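Local structure of DNA repair protein rhp9/CRB2 (Schizosaccharomyces pombe, 2FHD) at residues I96-L108 with E114-P126. The protein probably acts in the DNA damage checkpoint and repair, its tandem Tudor domains recognising methylated histone H4. Numbering follows the deposited sequence.
Sequences IAVDALNNDMVIL and EVTVPISTIYVAP
The antiparallel hairpin 105-110/113-118 of a Tudor domain, an SH3-like small barrel, runs here into the 3-10 turn 119-121 that leads to the barrel's closing strand, 122-123. V106 and V117 form a hydrogen-bonded pair, V106 N reaching V117 O at 2.7 Å and V117 N returning to V106 O; L108 and V115 repeat the pattern. On the face shared by V106, L108 and V117, CG1 of V106 meets CG1 of V117 at 3.9 Å, and CD1 of I122 comes up across V106, 3.8 Å from the same CG1. V106 CG1 sits between its own backbone N and carbonyl carbon (chi1 61°), which turns it toward both partners.

Past the strand pairing, I119 N donates to D104 O at 3.0 Å, from above the carbonyl plane. The I119 side chain divides: CD1 packs on V106 CB at 4.0 Å, while CG2 lies 3.3 Å from A97 O and also near N103 O. Cut back to an alanine, this residue would probably leave a gap between V106 CB and the carbonyls of A97 and N103. A water beside this turn donates to A97 O and, at 2.7 Å, to D104 O.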
loop_
_atom_site.group_PDB
_atom_site.type_symbol
_atom_site.label_atom_id
_atom_site.label_comp_id
_atom_site.label_asym_id
_atom_site.label_seq_id
_atom_site.Cartn_x
_atom_site.Cartn_y
_atom_site.Cartn_z
ATOM N N ILE A 96 13.992 0.006 11.353
ATOM C CA ILE A 96 14.576 -1.245 10.851
ATOM C C ILE A 96 15.946 -1.604 11.520
ATOM O O ILE A 96 16.364 -2.731 11.461
ATOM C CB ILE A 96 14.590 -1.322 9.274
ATOM C CG1 ILE A 96 15.363 -0.185 8.632
ATOM C CG2 ILE A 96 13.185 -1.083 8.661
ATOM C CD1 ILE A 96 15.113 -0.192 7.110
ATOM N N ALA A 97 16.574 -0.664 12.219
ATOM C CA ALA A 97 17.919 -0.838 12.806
ATOM C C ALA A 97 17.836 -1.398 14.228
ATOM O O ALA A 97 18.805 -1.970 14.673
ATOM C CB ALA A 97 18.724 0.516 12.811
ATOM N N VAL A 98 16.670 -1.285 14.911
ATOM C CA VAL A 98 16.540 -1.651 16.347
ATOM C C VAL A 98 15.611 -2.846 16.634
ATOM O O VAL A 98 14.870 -3.278 15.776
ATOM C CB VAL A 98 16.083 -0.441 17.146
ATOM C CG1 VAL A 98 17.030 0.661 16.909
ATOM C CG2 VAL A 98 14.622 0.036 16.724
ATOM N N ASP A 99 15.642 -3.379 17.856
ATOM C CA ASP A 99 14.699 -4.369 18.323
ATOM C C ASP A 99 13.754 -3.677 19.316
ATOM O O ASP A 99 13.748 -2.426 19.418
ATOM C CB ASP A 99 15.474 -5.523 18.968
ATOM C CG ASP A 99 16.196 -5.121 20.302
ATOM O OD1 ASP A 99 16.167 -3.922 20.739
ATOM O OD2 ASP A 99 16.752 -6.047 20.945
ATOM N N ALA A 100 13.001 -4.465 20.090
ATOM C CA ALA A 100 11.943 -3.942 20.929
ATOM C C ALA A 100 12.467 -3.172 22.144
ATOM O O ALA A 100 11.698 -2.521 22.857
ATOM C CB ALA A 100 10.986 -5.042 21.375
ATOM N N LEU A 101 13.751 -3.264 22.423
ATOM C CA LEU A 101 14.277 -2.478 23.555
ATOM C C LEU A 101 15.181 -1.338 23.036
ATOM O O LEU A 101 15.892 -0.680 23.793
ATOM C CB LEU A 101 15.104 -3.390 24.456
ATOM C CG LEU A 101 14.445 -4.622 25.067
ATOM C CD1 LEU A 101 15.604 -5.411 25.569
ATOM C CD2 LEU A 101 13.496 -4.131 26.215
ATOM N N ASN A 102 15.146 -1.108 21.732
ATOM C CA ASN A 102 15.931 -0.034 21.146
ATOM C C ASN A 102 17.440 -0.349 21.073
ATOM O O ASN A 102 18.234 0.560 20.910
ATOM C CB ASN A 102 15.705 1.258 21.900
ATOM C CG ASN A 102 15.625 2.444 20.988
ATOM O OD1 ASN A 102 15.524 2.310 19.761
ATOM N ND2 ASN A 102 15.642 3.615 21.573
ATOM N N ASN A 103 17.819 -1.635 21.181
ATOM C CA ASN A 103 19.122 -2.061 20.788
ATOM C C ASN A 103 19.278 -2.139 19.302
ATOM O O ASN A 103 18.379 -2.364 18.530
ATOM C CB ASN A 103 19.571 -3.424 21.409
ATOM C CG ASN A 103 19.414 -3.447 22.907
ATOM O OD1 ASN A 103 19.987 -2.600 23.599
ATOM N ND2 ASN A 103 18.589 -4.392 23.423
ATOM N N ASP A 104 20.525 -2.174 18.975
ATOM C CA ASP A 104 21.083 -1.904 17.712
ATOM C C ASP A 104 22.024 -3.007 17.245
ATOM O O ASP A 104 22.202 -3.233 16.050
ATOM C CB ASP A 104 22.055 -0.782 18.175
ATOM C CG ASP A 104 22.443 -0.065 17.140
ATOM O OD1 ASP A 104 21.607 -0.249 16.197
ATOM O OD2 ASP A 104 23.494 0.509 17.207
HETATM N N MSE A 105 22.756 -3.575 18.217
HETATM C CA MSE A 105 23.886 -4.491 17.956
HETATM C C MSE A 105 23.653 -5.765 18.733
HETATM O O MSE A 105 23.098 -5.769 19.826
HETATM C CB MSE A 105 25.256 -3.909 18.405
HETATM C CG MSE A 105 25.645 -2.609 17.663
HETATM SE SE MSE A 105 26.151 -3.082 15.831
HETATM C CE MSE A 105 25.089 -1.665 14.659
ATOM N N VAL A 106 24.122 -6.861 18.175
ATOM C CA VAL A 106 24.145 -8.070 18.961
ATOM C C VAL A 106 25.493 -8.798 18.831
ATOM O O VAL A 106 26.059 -8.891 17.739
ATOM C CB VAL A 106 22.925 -8.981 18.588
ATOM C CG1 VAL A 106 22.985 -9.359 17.156
ATOM C CG2 VAL A 106 22.852 -10.208 19.529
ATOM N N ILE A 107 25.978 -9.317 19.934
ATOM C CA ILE A 107 27.111 -10.232 19.937
ATOM C C ILE A 107 26.632 -11.729 19.950
ATOM O O ILE A 107 25.827 -12.168 20.803
ATOM C CB ILE A 107 28.022 -9.943 21.183
ATOM C CG1 ILE A 107 28.406 -8.476 21.272
ATOM C CG2 ILE A 107 29.255 -10.915 21.217
ATOM C CD1 ILE A 107 28.993 -8.119 22.727
ATOM N N LEU A 108 27.143 -12.478 18.979
ATOM C CA LEU A 108 26.819 -13.865 18.648
ATOM C C LEU A 108 28.038 -14.756 18.836
ATOM O O LEU A 108 29.143 -14.329 18.527
ATOM C CB LEU A 108 26.453 -13.923 17.200
ATOM C CG LEU A 108 25.177 -13.160 16.879
ATOM C CD1 LEU A 108 24.805 -13.340 15.408
ATOM C CD2 LEU A 108 24.029 -13.625 17.803
ATOM N N GLU A 114 33.267 -15.171 19.080
ATOM C CA GLU A 114 32.248 -14.134 19.112
ATOM C C GLU A 114 32.459 -13.186 17.956
ATOM O O GLU A 114 33.637 -12.919 17.553
ATOM C CB GLU A 114 32.320 -13.353 20.426
ATOM C CG GLU A 114 32.184 -14.264 21.609
ATOM C CD GLU A 114 32.091 -13.548 22.891
ATOM O OE1 GLU A 114 32.748 -12.533 23.085
ATOM O OE2 GLU A 114 31.348 -13.992 23.762
ATOM N N VAL A 115 31.325 -12.680 17.461
ATOM C CA VAL A 115 31.249 -11.702 16.407
ATOM C C VAL A 115 30.193 -10.739 16.826
ATOM O O VAL A 115 29.156 -11.152 17.370
ATOM C CB VAL A 115 30.724 -12.336 15.068
ATOM C CG1 VAL A 115 30.775 -11.296 13.899
ATOM C CG2 VAL A 115 31.556 -13.384 14.669
ATOM N N THR A 116 30.395 -9.465 16.496
ATOM C CA THR A 116 29.417 -8.409 16.764
ATOM C C THR A 116 28.728 -8.055 15.452
ATOM O O THR A 116 29.408 -7.861 14.462
ATOM C CB THR A 116 30.075 -7.184 17.319
ATOM O OG1 THR A 116 30.617 -7.505 18.584
ATOM C CG2 THR A 116 29.076 -6.046 17.494
ATOM N N VAL A 117 27.393 -8.013 15.433
ATOM C CA VAL A 117 26.660 -7.846 14.182
ATOM C C VAL A 117 25.442 -6.903 14.439
ATOM O O VAL A 117 25.008 -6.777 15.597
ATOM C CB VAL A 117 26.288 -9.285 13.761
ATOM C CG1 VAL A 117 24.805 -9.570 13.738
ATOM C CG2 VAL A 117 27.172 -9.864 12.588
ATOM N N PRO A 118 24.940 -6.197 13.404
ATOM C CA PRO A 118 23.706 -5.428 13.622
ATOM C C PRO A 118 22.527 -6.351 13.905
ATOM O O PRO A 118 22.410 -7.399 13.277
ATOM C CB PRO A 118 23.481 -4.689 12.305
ATOM C CG PRO A 118 24.901 -4.622 11.636
ATOM C CD PRO A 118 25.455 -6.038 12.022
ATOM N N ILE A 119 21.696 -5.974 14.876
ATOM C CA ILE A 119 20.506 -6.701 15.320
ATOM C C ILE A 119 19.530 -6.884 14.081
ATOM O O ILE A 119 18.850 -7.950 13.948
ATOM C CB ILE A 119 19.907 -5.842 16.529
ATOM C CG1 ILE A 119 19.651 -6.590 17.875
ATOM C CG2 ILE A 119 18.854 -4.899 16.100
ATOM C CD1 ILE A 119 19.152 -7.827 17.689
ATOM N N SER A 120 19.507 -5.925 13.138
ATOM C CA SER A 120 18.597 -6.005 11.947
ATOM C C SER A 120 18.887 -7.178 10.999
ATOM O O SER A 120 18.046 -7.543 10.149
ATOM C CB SER A 120 18.685 -4.736 11.098
ATOM O OG SER A 120 19.993 -4.571 10.492
ATOM N N THR A 121 20.045 -7.801 11.199
ATOM C CA THR A 121 20.604 -8.918 10.387
ATOM C C THR A 121 20.105 -10.313 10.949
ATOM O O THR A 121 20.192 -11.356 10.318
ATOM C CB THR A 121 22.152 -8.666 10.533
ATOM O OG1 THR A 121 22.811 -8.272 9.317
ATOM C CG2 THR A 121 22.834 -9.542 11.405
ATOM N N ILE A 122 19.543 -10.314 12.142
ATOM C CA ILE A 122 18.999 -11.530 12.726
ATOM C C ILE A 122 17.865 -12.156 11.960
ATOM O O ILE A 122 16.962 -11.478 11.446
ATOM C CB ILE A 122 18.555 -11.257 14.200
ATOM C CG1 ILE A 122 19.780 -10.842 15.024
ATOM C CG2 ILE A 122 17.780 -12.440 14.869
ATOM C CD1 ILE A 122 20.895 -11.905 15.188
ATOM N N TYR A 123 17.869 -13.484 11.917
ATOM C CA TYR A 123 16.674 -14.218 11.499
ATOM C C TYR A 123 16.696 -15.524 12.230
ATOM O O TYR A 123 17.740 -15.908 12.768
ATOM C CB TYR A 123 16.582 -14.392 9.993
ATOM C CG TYR A 123 17.664 -15.271 9.351
ATOM C CD1 TYR A 123 17.387 -16.572 8.950
ATOM C CD2 TYR A 123 18.971 -14.779 9.145
ATOM C CE1 TYR A 123 18.374 -17.388 8.342
ATOM C CE2 TYR A 123 19.966 -15.581 8.545
ATOM C CZ TYR A 123 19.647 -16.878 8.132
ATOM O OH TYR A 123 20.636 -17.651 7.524
ATOM N N VAL A 124 15.533 -16.169 12.345
ATOM C CA VAL A 124 15.386 -17.261 13.298
ATOM C C VAL A 124 14.608 -18.424 12.725
ATOM O O VAL A 124 13.550 -18.237 12.105
ATOM C CB VAL A 124 14.779 -16.801 14.670
ATOM C CG1 VAL A 124 15.081 -17.868 15.749
ATOM C CG2 VAL A 124 15.390 -15.501 15.118
ATOM N N ALA A 125 15.148 -19.627 12.909
ATOM C CA ALA A 125 14.456 -20.785 12.493
ATOM C C ALA A 125 13.243 -20.990 13.393
ATOM O O ALA A 125 13.341 -20.891 14.623
ATOM C CB ALA A 125 15.354 -21.971 12.536
ATOM N N PRO A 126 12.101 -21.310 12.783
ATOM C CA PRO A 126 10.970 -21.701 13.625
ATOM C C PRO A 126 11.301 -22.755 14.729
ATOM O O PRO A 126 10.729 -22.651 15.828
ATOM C CB PRO A 126 9.941 -22.260 12.582
ATOM C CG PRO A 126 10.282 -21.526 11.312
ATOM C CD PRO A 126 11.787 -21.397 11.327
HETATM O O HOH W 1 20.908 -2.952 13.666
#